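Local coordinates for protein 3-phytase (Klebsiella pneumoniae, PDB 2WNH) that probably removes phosphate groups from inositol hexakisphosphate (phytate) by hydrolysis, as a 3-phytase of the histidine acid phosphatase family, at residues 169-172 and 173-177; 225-229 and 230-234; 199-202 and 203-206; 265-268 and 269-273. The protein carries 3 engineered substitutions. All coordinates share one frame; numbering follows the deposited sequence.

How the contacts relate
Contacts 1, 2 and 3 gather about helix 204-219, whereas contact 4 belongs to a helix packed on the main β-sheet. Contacts 1 and 2 touch, their centres about 11 Å apart: A174 CB meets I232 CD1 at 3.9 Å, and both contacts share L214, L241 and R44 as neighbours. Contact 3, which opens helix 204-219, is centred about 18 Å from contact 1 and about 25 Å from contact 2. Contact 4 stands about 30 Å from contact 3 and 41 Å from the other two, centre to centre. None lies at the metal-binding H358; a bound sodium ion sits about 10 Å from the side chain of L204.

Contact 1: residues 169-172 and 173-177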
ATOM      1  N   GLN B 169      15.632 -44.595  21.796  1.00 25.52           N
ATOM      2  CA  GLN B 169      14.482 -45.450  21.479  1.00 26.63           C
ATOM      3  C   GLN B 169      13.409 -44.721  20.647  1.00 26.22           C
ATOM      4  O   GLN B 169      12.922 -45.256  19.643  1.00 25.55           O
ATOM      5  CB  GLN B 169      13.911 -46.053  22.776  1.00 27.17           C
ATOM      6  CG  GLN B 169      12.664 -46.932  22.606  1.00 33.69           C
ATOM      7  CD  GLN B 169      12.822 -48.066  21.583  1.00 37.57           C
ATOM      8  OE1 GLN B 169      13.889 -48.689  21.459  1.00 39.08           O
ATOM      9  NE2 GLN B 169      11.739 -48.344  20.855  1.00 39.31           N
ATOM     10  N   LEU B 170      13.093 -43.487  21.037  1.00 25.85           N
ATOM     11  CA  LEU B 170      12.190 -42.634  20.246  1.00 25.10           C
ATOM     12  C   LEU B 170      12.694 -42.411  18.832  1.00 24.98           C
ATOM     13  O   LEU B 170      11.904 -42.457  17.889  1.00 25.58           O
ATOM     14  CB  LEU B 170      11.929 -41.299  20.944  1.00 25.47           C
ATOM     15  CG  LEU B 170      11.219 -41.326  22.299  1.00 25.38           C
ATOM     16  CD1 LEU B 170      11.125 -39.926  22.830  1.00 25.79           C
ATOM     17  CD2 LEU B 170       9.831 -41.953  22.210  1.00 25.12           C
ATOM     18  N   LEU B 171      13.998 -42.166  18.671  1.00 24.60           N
ATOM     19  CA  LEU B 171      14.573 -42.007  17.337  1.00 24.23           C
ATOM     20  C   LEU B 171      14.465 -43.304  16.525  1.00 26.31           C
ATOM     21  O   LEU B 171      14.092 -43.274  15.355  1.00 25.06           O
ATOM     22  CB  LEU B 171      16.028 -41.505  17.394  1.00 23.80           C
ATOM     23  CG  LEU B 171      16.728 -41.269  16.042  1.00 22.72           C
ATOM     24  CD1 LEU B 171      16.051 -40.143  15.200  1.00 20.67           C
ATOM     25  CD2 LEU B 171      18.196 -40.966  16.222  1.00 21.57           C
ATOM     26  N   LYS B 172      14.786 -44.434  17.157  1.00 27.13           N
ATOM     27  CA  LYS B 172      14.697 -45.741  16.499  1.00 28.67           C
ATOM     28  C   LYS B 172      13.288 -45.997  15.978  1.00 28.40           C
ATOM     29  O   LYS B 172      13.114 -46.404  14.825  1.00 29.37           O
ATOM     30  CB  LYS B 172      15.121 -46.863  17.458  1.00 29.10           C
ATOM     31  CG  LYS B 172      15.463 -48.161  16.745  1.00 30.83           C
ATOM     32  CD  LYS B 172      15.916 -49.231  17.725  1.00 38.08           C
ATOM     33  CE  LYS B 172      16.476 -50.454  16.998  1.00 39.57           C
ATOM     34  NZ  LYS B 172      17.353 -51.281  17.900  1.00 40.81           N
ATOM     35  N   GLN B 173      12.294 -45.742  16.825  1.00 29.86           N
ATOM     36  CA  GLN B 173      10.874 -45.890  16.453  1.00 31.02           C
ATOM     37  C   GLN B 173      10.494 -45.087  15.208  1.00 30.88           C
ATOM     38  O   GLN B 173       9.672 -45.533  14.396  1.00 31.77           O
ATOM     39  CB  GLN B 173       9.978 -45.446  17.598  1.00 31.58           C
ATOM     40  CG  GLN B 173       9.906 -46.415  18.760  1.00 36.07           C
ATOM     41  CD  GLN B 173       9.217 -45.821  19.985  1.00 38.59           C
ATOM     42  OE1 GLN B 173       9.367 -46.327  21.096  1.00 43.07           O
ATOM     43  NE2 GLN B 173       8.464 -44.743  19.789  1.00 38.23           N
ATOM     44  N   ALA B 174      11.085 -43.901  15.065  1.00 29.68           N
ATOM     45  CA  ALA B 174      10.743 -43.002  13.964  1.00 29.19           C
ATOM     46  C   ALA B 174      11.406 -43.411  12.655  1.00 29.37           C
ATOM     47  O   ALA B 174      10.800 -43.273  11.587  1.00 30.04           O
ATOM     48  CB  ALA B 174      11.120 -41.545  14.326  1.00 28.21           C
ATOM     49  N   VAL B 175      12.637 -43.917  12.730  1.00 28.91           N
ATOM     50  CA  VAL B 175      13.485 -44.059  11.532  1.00 29.78           C
ATOM     51  C   VAL B 175      13.839 -45.489  11.077  1.00 31.76           C
ATOM     52  O   VAL B 175      14.260 -45.695   9.930  1.00 31.96           O
ATOM     53  CB  VAL B 175      14.787 -43.191  11.611  1.00 29.24           C
ATOM     54  CG1 VAL B 175      14.463 -41.740  12.011  1.00 29.43           C
ATOM     55  CG2 VAL B 175      15.815 -43.806  12.574  1.00 28.36           C
ATOM     56  N   CYS B 176      13.675 -46.468  11.962  1.00 33.81           N
ATOM     57  CA  CYS B 176      14.051 -47.843  11.621  1.00 36.58           C
ATOM     58  C   CYS B 176      12.881 -48.631  11.068  1.00 38.52           C
ATOM     59  O   CYS B 176      11.766 -48.527  11.576  1.00 39.04           O
ATOM     60  CB  CYS B 176      14.672 -48.550  12.825  1.00 36.73           C
ATOM     61  SG  CYS B 176      16.223 -47.767  13.348  0.70 36.44           S
ATOM     62  N   GLN B 177      13.138 -49.396  10.007  1.00 41.19           N
ATOM     63  CA  GLN B 177      12.129 -50.279   9.430  1.00 43.63           C
ATOM     64  C   GLN B 177      11.917 -51.498  10.306  1.00 45.41           C
ATOM     65  O   GLN B 177      12.883 -52.086  10.808  1.00 45.33           O
ATOM     66  CB  GLN B 177      12.544 -50.748   8.043  1.00 43.82           C
ATOM     67  CG  GLN B 177      12.615 -49.664   7.008  1.00 44.55           C
ATOM     68  CD  GLN B 177      12.877 -50.208   5.626  1.00 46.61           C
ATOM     69  OE1 GLN B 177      11.958 -50.665   4.945  1.00 49.70           O
ATOM     70  NE2 GLN B 177      14.133 -50.154   5.194  1.00 47.43           N
TER
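K172 O takes a hydrogen bond of 2.9 Å from C176 N and a weak one from V175 N, at the point where helix 165-175 runs out into a loop. This is the last turn of an α-helix, and C176 is the first residue to leave helical backbone angles. One turn earlier, Q173 N gives a nearly straight bond (168°) to Q169 O, and the same two residues are joined again through their side chains. Q169 NE2 donates to Q173 OE1 over 3.1 Å, arriving in the plane of the acceptor carbonyl, on a lone pair, while OE1 in turn lies close to the plane of the Q169 amide. The two amides are nevertheless turned 59° apart. A bend at chi2 of Q169 (53°) carries its amide forward along the helix to meet the Q173 chain, which reaches back extended and crosses it at about a right angle. The other end of the Q173 amide, NE2, lies beside the methyl L170 CD2.

On another face of the helix, L171 CD1 rests against V175 CG1 at 3.9 Å, and both side chains pack on L214 of helix 204-219, with M207 and V211 also touching L171. V175 O is held by R44. The sulfur of C176, fixed in a disulfide with C182, leans back over the helix end until SG lies 3.5 Å from K172 CG.

Contact 2: residues 225-229 and 230-234; sequences SQLAW and GKIAQ
K231 N donates a 2.8 Å hydrogen bond to A228 O and so closes a type I' β-turn running from A228 to K231. The bond is nearly straight at the hydrogen (164°), but the donor stands well above the carbonyl plane, 49° out of it. K231 CB and CG both pass close to the same oxygen, CB at 3.3 Å, before the rest of the lysine chain leads away. At the two central positions W229 and G230 have positive phi, as this turn type requires; for G230, at 80°, the lack of a side chain makes that backbone shape easy.

Beyond the turn bond sits a water that accepts from A228 N and from I232 N, each over 3.1 Å, tying together backbone groups that do not meet directly. Beside it I232 offers two branches to the preceding segment. Its CD1 touches A228 CB at 4.0 Å, while CG2 meets L227 CD2 at 4.1 Å.

Further out, L214 of helix 204-219 touches both L227 and A228, and I238 lies on I232. R44 makes a cation-pi contact with the W229 ring, which W46 meets edge-to-face. Between the two segments the polar link is thus one direct backbone bond and one bridging water; Q237 holds K231 O, A233 N and Q234 N, while the apolar side chains join the loop to the neighbouring helices.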
ATOM      1  N   SER B 225       4.148 -38.103   5.632  1.00 24.34           N
ATOM      2  CA  SER B 225       4.591 -39.330   4.960  1.00 25.44           C
ATOM      3  C   SER B 225       6.033 -39.258   4.471  1.00 26.71           C
ATOM      4  O   SER B 225       6.655 -40.291   4.206  1.00 26.75           O
ATOM      5  CB  SER B 225       3.665 -39.661   3.783  1.00 25.87           C
ATOM      6  OG  SER B 225       3.827 -38.714   2.732  1.00 26.90           O
ATOM      7  N   GLN B 226       6.563 -38.037   4.372  1.00 26.08           N
ATOM      8  CA  GLN B 226       7.874 -37.790   3.805  1.00 26.01           C
ATOM      9  C   GLN B 226       8.868 -37.306   4.855  1.00 25.98           C
ATOM     10  O   GLN B 226      10.039 -37.086   4.547  1.00 24.22           O
ATOM     11  CB  GLN B 226       7.776 -36.745   2.696  1.00 26.24           C
ATOM     12  CG  GLN B 226       7.072 -37.217   1.429  1.00 31.20           C
ATOM     13  CD  GLN B 226       6.924 -36.099   0.412  1.00 35.86           C
ATOM     14  OE1 GLN B 226       7.756 -35.187   0.347  1.00 40.79           O
ATOM     15  NE2 GLN B 226       5.858 -36.154  -0.381  1.00 37.37           N
ATOM     16  N   LEU B 227       8.385 -37.114   6.074  1.00 25.31           N
ATOM     17  CA  LEU B 227       9.229 -36.649   7.161  1.00 26.34           C
ATOM     18  C   LEU B 227       9.900 -37.863   7.813  1.00 26.60           C
ATOM     19  O   LEU B 227      11.115 -38.040   7.692  1.00 26.52           O
ATOM     20  CB  LEU B 227       8.422 -35.813   8.178  1.00 26.08           C
ATOM     21  CG  LEU B 227       9.124 -35.473   9.502  1.00 26.65           C
ATOM     22  CD1 LEU B 227      10.410 -34.684   9.230  1.00 29.00           C
ATOM     23  CD2 LEU B 227       8.203 -34.727  10.442  1.00 26.74           C
ATOM     24  N   ALA B 228       9.108 -38.697   8.480  1.00 25.95           N
ATOM     25  CA  ALA B 228       9.621 -39.927   9.079  1.00 26.63           C
ATOM     26  C   ALA B 228       8.628 -41.038   8.777  1.00 27.04           C
ATOM     27  O   ALA B 228       8.147 -41.713   9.691  1.00 28.59           O
ATOM     28  CB  ALA B 228       9.799 -39.763  10.592  1.00 26.32           C
ATOM     29  N   TRP B 229       8.322 -41.211   7.492  1.00 27.15           N
ATOM     30  CA  TRP B 229       7.442 -42.300   7.046  1.00 27.92           C
ATOM     31  C   TRP B 229       6.128 -42.352   7.832  1.00 28.76           C
ATOM     32  O   TRP B 229       5.604 -43.430   8.118  1.00 28.98           O
ATOM     33  CB  TRP B 229       8.201 -43.640   7.104  1.00 27.24           C
ATOM     34  CG  TRP B 229       9.458 -43.607   6.267  1.00 26.58           C
ATOM     35  CD1 TRP B 229       9.557 -43.898   4.936  1.00 27.82           C
ATOM     36  CD2 TRP B 229      10.781 -43.228   6.691  1.00 26.40           C
ATOM     37  NE1 TRP B 229      10.853 -43.738   4.509  1.00 26.05           N
ATOM     38  CE2 TRP B 229      11.621 -43.321   5.562  1.00 26.90           C
ATOM     39  CE3 TRP B 229      11.336 -42.824   7.917  1.00 24.28           C
ATOM     40  CZ2 TRP B 229      12.989 -43.028   5.620  1.00 25.25           C
ATOM     41  CZ3 TRP B 229      12.687 -42.522   7.970  1.00 25.98           C
ATOM     42  CH2 TRP B 229      13.497 -42.623   6.828  1.00 25.65           C
ATOM     43  N   GLY B 230       5.604 -41.176   8.179  1.00 28.33           N
ATOM     44  CA  GLY B 230       4.354 -41.068   8.923  1.00 27.77           C
ATOM     45  C   GLY B 230       4.432 -41.289  10.422  1.00 27.46           C
ATOM     46  O   GLY B 230       3.432 -41.186  11.098  1.00 27.15           O
ATOM     47  N   LYS B 231       5.623 -41.534  10.958  1.00 27.45           N
ATOM     48  CA  LYS B 231       5.761 -41.870  12.377  1.00 27.67           C
ATOM     49  C   LYS B 231       5.759 -40.655  13.321  1.00 27.54           C
ATOM     50  O   LYS B 231       5.568 -40.803  14.542  1.00 27.63           O
ATOM     51  CB  LYS B 231       7.017 -42.732  12.607  1.00 28.13           C
ATOM     52  CG  LYS B 231       7.103 -44.031  11.790  1.00 31.26           C
ATOM     53  CD  LYS B 231       6.054 -45.035  12.212  1.00 33.59           C
ATOM     54  CE  LYS B 231       6.395 -46.443  11.718  1.00 38.89           C
ATOM     55  NZ  LYS B 231       5.216 -47.358  11.875  1.00 41.32           N
ATOM     56  N   ILE B 232       6.006 -39.465  12.769  1.00 26.10           N
ATOM     57  CA  ILE B 232       6.017 -38.233  13.566  1.00 24.62           C
ATOM     58  C   ILE B 232       4.914 -37.306  13.080  1.00 24.17           C
ATOM     59  O   ILE B 232       4.890 -36.924  11.914  1.00 23.95           O
ATOM     60  CB  ILE B 232       7.389 -37.504  13.534  1.00 24.90           C
ATOM     61  CG1 ILE B 232       8.457 -38.364  14.246  1.00 22.93           C
ATOM     62  CG2 ILE B 232       7.271 -36.110  14.187  1.00 22.98           C
ATOM     63  CD1 ILE B 232       9.881 -37.845  14.150  1.00 28.53           C
ATOM     64  N   ALA B 233       4.018 -36.948  13.986  1.00 23.96           N
ATOM     65  CA  ALA B 233       2.840 -36.176  13.611  1.00 24.96           C
ATOM     66  C   ALA B 233       2.605 -34.907  14.434  1.00 25.61           C
ATOM     67  O   ALA B 233       1.716 -34.117  14.118  1.00 24.87           O
ATOM     68  CB  ALA B 233       1.622 -37.068  13.654  1.00 26.02           C
ATOM     69  N   GLN B 234       3.366 -34.716  15.506  1.00 25.41           N
ATOM     70  CA  GLN B 234       3.273 -33.488  16.289  1.00 26.24           C
ATOM     71  C   GLN B 234       4.640 -32.945  16.685  1.00 24.33           C
ATOM     72  O   GLN B 234       5.615 -33.693  16.729  1.00 23.44           O
ATOM     73  CB  GLN B 234       2.389 -33.668  17.524  1.00 28.36           C
ATOM     74  CG  GLN B 234       2.637 -34.942  18.308  1.00 33.65           C
ATOM     75  CD  GLN B 234       1.620 -35.145  19.426  1.00 41.66           C
ATOM     76  OE1 GLN B 234       0.876 -36.130  19.432  1.00 46.13           O
ATOM     77  NE2 GLN B 234       1.582 -34.211  20.378  1.00 44.07           N
TER
HETATM   78  O   HOH W   1       6.373 -38.323   9.920  1.00 20.82           O

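Contact 3: residues 199-202 and 203-206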
ATOM      1  N   THR B 199      37.188 -34.460  14.717  1.00 32.27           N
ATOM      2  CA  THR B 199      36.909 -35.360  15.831  1.00 30.35           C
ATOM      3  C   THR B 199      35.413 -35.479  16.062  1.00 30.56           C
ATOM      4  O   THR B 199      34.749 -34.494  16.404  1.00 31.71           O
ATOM      5  CB  THR B 199      37.563 -34.848  17.124  1.00 30.69           C
ATOM      6  OG1 THR B 199      38.939 -34.562  16.882  1.00 27.16           O
ATOM      7  CG2 THR B 199      37.455 -35.867  18.240  1.00 29.11           C
ATOM      8  N   THR B 200      34.885 -36.685  15.883  1.00 28.84           N
ATOM      9  CA  THR B 200      33.452 -36.935  16.052  1.00 28.59           C
ATOM     10  C   THR B 200      33.241 -38.128  16.989  1.00 28.51           C
ATOM     11  O   THR B 200      34.184 -38.885  17.255  1.00 29.17           O
ATOM     12  CB  THR B 200      32.781 -37.218  14.694  1.00 27.98           C
ATOM     13  OG1 THR B 200      33.419 -38.345  14.086  1.00 28.73           O
ATOM     14  CG2 THR B 200      32.912 -36.010  13.768  1.00 28.03           C
ATOM     15  N   ILE B 201      32.014 -38.285  17.486  1.00 27.11           N
ATOM     16  CA  ILE B 201      31.630 -39.422  18.326  1.00 26.40           C
ATOM     17  C   ILE B 201      30.854 -40.412  17.459  1.00 26.81           C
ATOM     18  O   ILE B 201      29.838 -40.060  16.852  1.00 24.84           O
ATOM     19  CB  ILE B 201      30.740 -38.994  19.524  1.00 25.48           C
ATOM     20  CG1 ILE B 201      31.322 -37.788  20.295  1.00 27.48           C
ATOM     21  CG2 ILE B 201      30.374 -40.191  20.407  1.00 26.94           C
ATOM     22  CD1 ILE B 201      32.524 -38.053  21.143  1.00 26.50           C
ATOM     23  N   SER B 202      31.328 -41.655  17.381  1.00 26.97           N
ATOM     24  CA  SER B 202      30.621 -42.643  16.568  1.00 26.53           C
ATOM     25  C   SER B 202      29.235 -42.880  17.155  1.00 26.06           C
ATOM     26  O   SER B 202      29.032 -42.795  18.376  1.00 24.72           O
ATOM     27  CB  SER B 202      31.414 -43.956  16.483  1.00 26.74           C
ATOM     28  OG  SER B 202      31.430 -44.567  17.753  1.00 27.84           O
ATOM     29  N   GLY B 203      28.269 -43.164  16.280  1.00 26.13           N
ATOM     30  CA  GLY B 203      26.894 -43.382  16.714  1.00 25.87           C
ATOM     31  C   GLY B 203      26.144 -42.061  16.937  1.00 26.09           C
ATOM     32  O   GLY B 203      25.242 -41.708  16.159  1.00 25.36           O
ATOM     33  N   LEU B 204      26.526 -41.356  18.004  1.00 24.21           N
ATOM     34  CA  LEU B 204      25.920 -40.086  18.394  1.00 24.80           C
ATOM     35  C   LEU B 204      25.947 -39.042  17.277  1.00 24.17           C
ATOM     36  O   LEU B 204      24.929 -38.391  17.017  1.00 25.21           O
ATOM     37  CB  LEU B 204      26.619 -39.517  19.635  1.00 24.68           C
ATOM     38  CG  LEU B 204      26.155 -38.133  20.125  1.00 25.74           C
ATOM     39  CD1 LEU B 204      24.666 -38.132  20.440  1.00 27.09           C
ATOM     40  CD2 LEU B 204      26.915 -37.717  21.349  1.00 24.63           C
ATOM     41  N   SER B 205      27.085 -38.889  16.612  1.00 23.22           N
ATOM     42  CA  SER B 205      27.191 -37.838  15.603  1.00 23.10           C
ATOM     43  C   SER B 205      26.191 -38.055  14.475  1.00 23.63           C
ATOM     44  O   SER B 205      25.533 -37.103  14.056  1.00 21.73           O
ATOM     45  CB  SER B 205      28.624 -37.648  15.078  1.00 23.18           C
ATOM     46  OG  SER B 205      29.086 -38.795  14.389  1.00 30.12           O
ATOM     47  N   VAL B 206      26.055 -39.298  14.001  1.00 22.47           N
ATOM     48  CA  VAL B 206      25.103 -39.596  12.931  1.00 23.01           C
ATOM     49  C   VAL B 206      23.662 -39.502  13.446  1.00 21.94           C
ATOM     50  O   VAL B 206      22.793 -39.003  12.745  1.00 20.90           O
ATOM     51  CB  VAL B 206      25.401 -40.933  12.216  1.00 23.42           C
ATOM     52  CG1 VAL B 206      24.386 -41.183  11.088  1.00 24.77           C
ATOM     53  CG2 VAL B 206      26.813 -40.900  11.616  1.00 23.63           C
TER
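I201 O, at the end of strand 199-201, is gripped twice by S205, and the polar bonds of the contact centre on this pair. S205 N donates over 3.0 Å and S205 OG over 2.9 Å, and the two donors reach the oxygen from opposite faces of the carbonyl plane. The hydroxyl stands 40° out of that plane, whereas the backbone N-H is tilted by about half as much. With chi1 at 64°, OG sits between the backbone N and the carbonyl carbon of its own residue, which swings it back to the strand end and leaves S205 CB close beside I201 O, at 3.2 Å. A second backbone bond, weak and bent, runs 2.9 Å from L204 N to S202 O. It spans G203 alone, whose positive phi and negative psi are those of a classic gamma turn. The hydroxyl of S202 turns to other partners, P188 O and R190 N.

Apolar contact is slighter. I201 and L204 lie side by side and point the same way, CG2 of the isoleucine touching CB of the leucine at 3.9 Å. W189 touches both side chains, V191 touches I201, and L244 covers L204 from helix 243-250.

A separate van der Waals contact, carbon against hydroxyl, puts T200 CB 4.0 Å from S205 OG on the more open side.

The whole is a tight strand-to-helix junction: a small antiparallel hairpin, strand 191-193 with strand 199-201, passes through a gamma turn with G203 at the N-cap position and straight into helix 204-219.

Contact 4: residues 265-268 and 269-273; sequences VLLN and AMLDG
V265 to N268 each accept an i to i+4 bond from A269 to D272, giving two regular turns of helix 256-274 that begin at a kink, where N of V265 and N of L266 have no bond to the turn before. The straightest is L271 N to L267 O (2.9 Å, 170°). The side chains of these two leucines cross, with L267 CD1 against L271 CG at 3.8 Å. L267 carries its CG anti to the backbone N (chi1 176°), which points the chain toward the following turn; V297 and L300 of helix 291-301 receive it.

On the neighbouring face L266 CG meets M270 SD at 4.1 Å. The thioether chain starts back over L266 O, with M270 CG 3.3 Å from L266 O, and then bends at chi3. This is the face that the helix presents to the central sheet of the α/β part of the fold: L22 and L287 touch both side chains, on the parallel strands 14-24 and 284-289, and V20 adds to the cover of M270.

The more polar side is bridged by solvent. A water donates to N268 OD1 (2.9 Å) and to D272 OD2 (2.8 Å), spanning an amide and a carboxylate whose planes stand 66° apart; N268 ND2 stays 3.8 Å from D272 OD2. R394 also binds N268 OD1, and K275 makes a salt bridge with the other carboxylate oxygen, D272 OD1.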
ATOM      1  N   VAL B 265      37.951 -15.646  16.327  1.00 15.94           N
ATOM      2  CA  VAL B 265      38.043 -14.612  15.289  1.00 16.53           C
ATOM      3  C   VAL B 265      36.677 -13.927  15.075  1.00 16.96           C
ATOM      4  O   VAL B 265      36.602 -12.709  14.880  1.00 18.03           O
ATOM      5  CB  VAL B 265      38.633 -15.201  13.986  1.00 17.59           C
ATOM      6  CG1 VAL B 265      37.706 -16.264  13.382  1.00 17.40           C
ATOM      7  CG2 VAL B 265      39.001 -14.116  12.985  1.00 19.89           C
ATOM      8  N   LEU B 266      35.610 -14.719  15.175  1.00 15.45           N
ATOM      9  CA  LEU B 266      34.258 -14.218  14.923  1.00 16.06           C
ATOM     10  C   LEU B 266      33.726 -13.473  16.130  1.00 15.87           C
ATOM     11  O   LEU B 266      33.156 -12.381  16.003  1.00 16.44           O
ATOM     12  CB  LEU B 266      33.324 -15.389  14.551  1.00 15.63           C
ATOM     13  CG  LEU B 266      31.844 -15.077  14.270  1.00 16.21           C
ATOM     14  CD1 LEU B 266      31.661 -13.944  13.222  1.00 17.07           C
ATOM     15  CD2 LEU B 266      31.125 -16.363  13.815  1.00 16.88           C
ATOM     16  N   LEU B 267      33.892 -14.028  17.322  1.00 16.03           N
ATOM     17  CA  LEU B 267      33.427 -13.275  18.478  1.00 15.49           C
ATOM     18  C   LEU B 267      34.194 -11.958  18.562  1.00 17.00           C
ATOM     19  O   LEU B 267      33.601 -10.906  18.824  1.00 15.65           O
ATOM     20  CB  LEU B 267      33.547 -14.069  19.782  1.00 17.33           C
ATOM     21  CG  LEU B 267      33.161 -13.282  21.056  1.00 15.72           C
ATOM     22  CD1 LEU B 267      31.716 -12.764  21.026  1.00 17.84           C
ATOM     23  CD2 LEU B 267      33.330 -14.146  22.297  1.00 18.64           C
ATOM     24  N   ASN B 268      35.506 -12.010  18.345  1.00 15.89           N
ATOM     25  CA  ASN B 268      36.291 -10.777  18.361  1.00 17.53           C
ATOM     26  C   ASN B 268      35.766  -9.698  17.392  1.00 17.67           C
ATOM     27  O   ASN B 268      35.682  -8.495  17.763  1.00 18.67           O
ATOM     28  CB  ASN B 268      37.757 -11.073  18.073  1.00 17.31           C
ATOM     29  CG  ASN B 268      38.625  -9.860  18.278  1.00 19.07           C
ATOM     30  OD1 ASN B 268      38.661  -9.277  19.373  1.00 20.14           O
ATOM     31  ND2 ASN B 268      39.308  -9.453  17.225  1.00 20.08           N
ATOM     32  N   ALA B 269      35.449 -10.129  16.168  1.00 16.79           N
ATOM     33  CA  ALA B 269      34.902  -9.260  15.115  1.00 16.80           C
ATOM     34  C   ALA B 269      33.563  -8.665  15.540  1.00 16.70           C
ATOM     35  O   ALA B 269      33.277  -7.470  15.285  1.00 15.79           O
ATOM     36  CB  ALA B 269      34.763 -10.009  13.804  1.00 18.12           C
ATOM     37  N   MET B 270      32.744  -9.489  16.188  1.00 15.72           N
ATOM     38  CA  MET B 270      31.416  -9.066  16.661  1.00 15.74           C
ATOM     39  C   MET B 270      31.493  -8.058  17.798  1.00 15.77           C
ATOM     40  O   MET B 270      30.765  -7.063  17.790  1.00 17.21           O
ATOM     41  CB  MET B 270      30.565 -10.291  17.068  1.00 15.57           C
ATOM     42  CG  MET B 270      30.080 -11.128  15.887  1.00 18.04           C
ATOM     43  SD  MET B 270      29.332 -12.665  16.461  1.00 18.11           S
ATOM     44  CE  MET B 270      27.836 -12.088  17.259  1.00 17.08           C
ATOM     45  N   LEU B 271      32.352  -8.315  18.790  1.00 15.22           N
ATOM     46  CA  LEU B 271      32.530  -7.366  19.906  1.00 15.47           C
ATOM     47  C   LEU B 271      33.125  -6.014  19.440  1.00 16.20           C
ATOM     48  O   LEU B 271      32.669  -4.946  19.863  1.00 16.63           O
ATOM     49  CB  LEU B 271      33.403  -7.950  21.023  1.00 16.26           C
ATOM     50  CG  LEU B 271      32.835  -9.188  21.728  1.00 13.27           C
ATOM     51  CD1 LEU B 271      33.911  -9.755  22.615  1.00 18.00           C
ATOM     52  CD2 LEU B 271      31.568  -8.802  22.525  1.00 17.31           C
ATOM     53  N   ASP B 272      34.119  -6.071  18.554  1.00 16.64           N
ATOM     54  CA  ASP B 272      34.669  -4.867  17.934  1.00 18.28           C
ATOM     55  C   ASP B 272      33.591  -4.169  17.108  1.00 17.75           C
ATOM     56  O   ASP B 272      33.521  -2.938  17.083  1.00 18.46           O
ATOM     57  CB  ASP B 272      35.859  -5.229  17.050  1.00 19.55           C
ATOM     58  CG  ASP B 272      37.140  -5.410  17.853  1.00 24.76           C
ATOM     59  OD1 ASP B 272      37.144  -5.101  19.073  1.00 27.68           O
ATOM     60  OD2 ASP B 272      38.152  -5.836  17.255  1.00 28.45           O
ATOM     61  N   GLY B 273      32.733  -4.955  16.460  1.00 16.85           N
ATOM     62  CA  GLY B 273      31.684  -4.366  15.625  1.00 16.12           C
ATOM     63  C   GLY B 273      30.612  -3.596  16.393  1.00 17.35           C
ATOM     64  O   GLY B 273      29.955  -2.729  15.828  1.00 18.64           O
TER
HETATM   65  O   HOH W   2      39.763  -6.564  19.392  1.00 35.91           O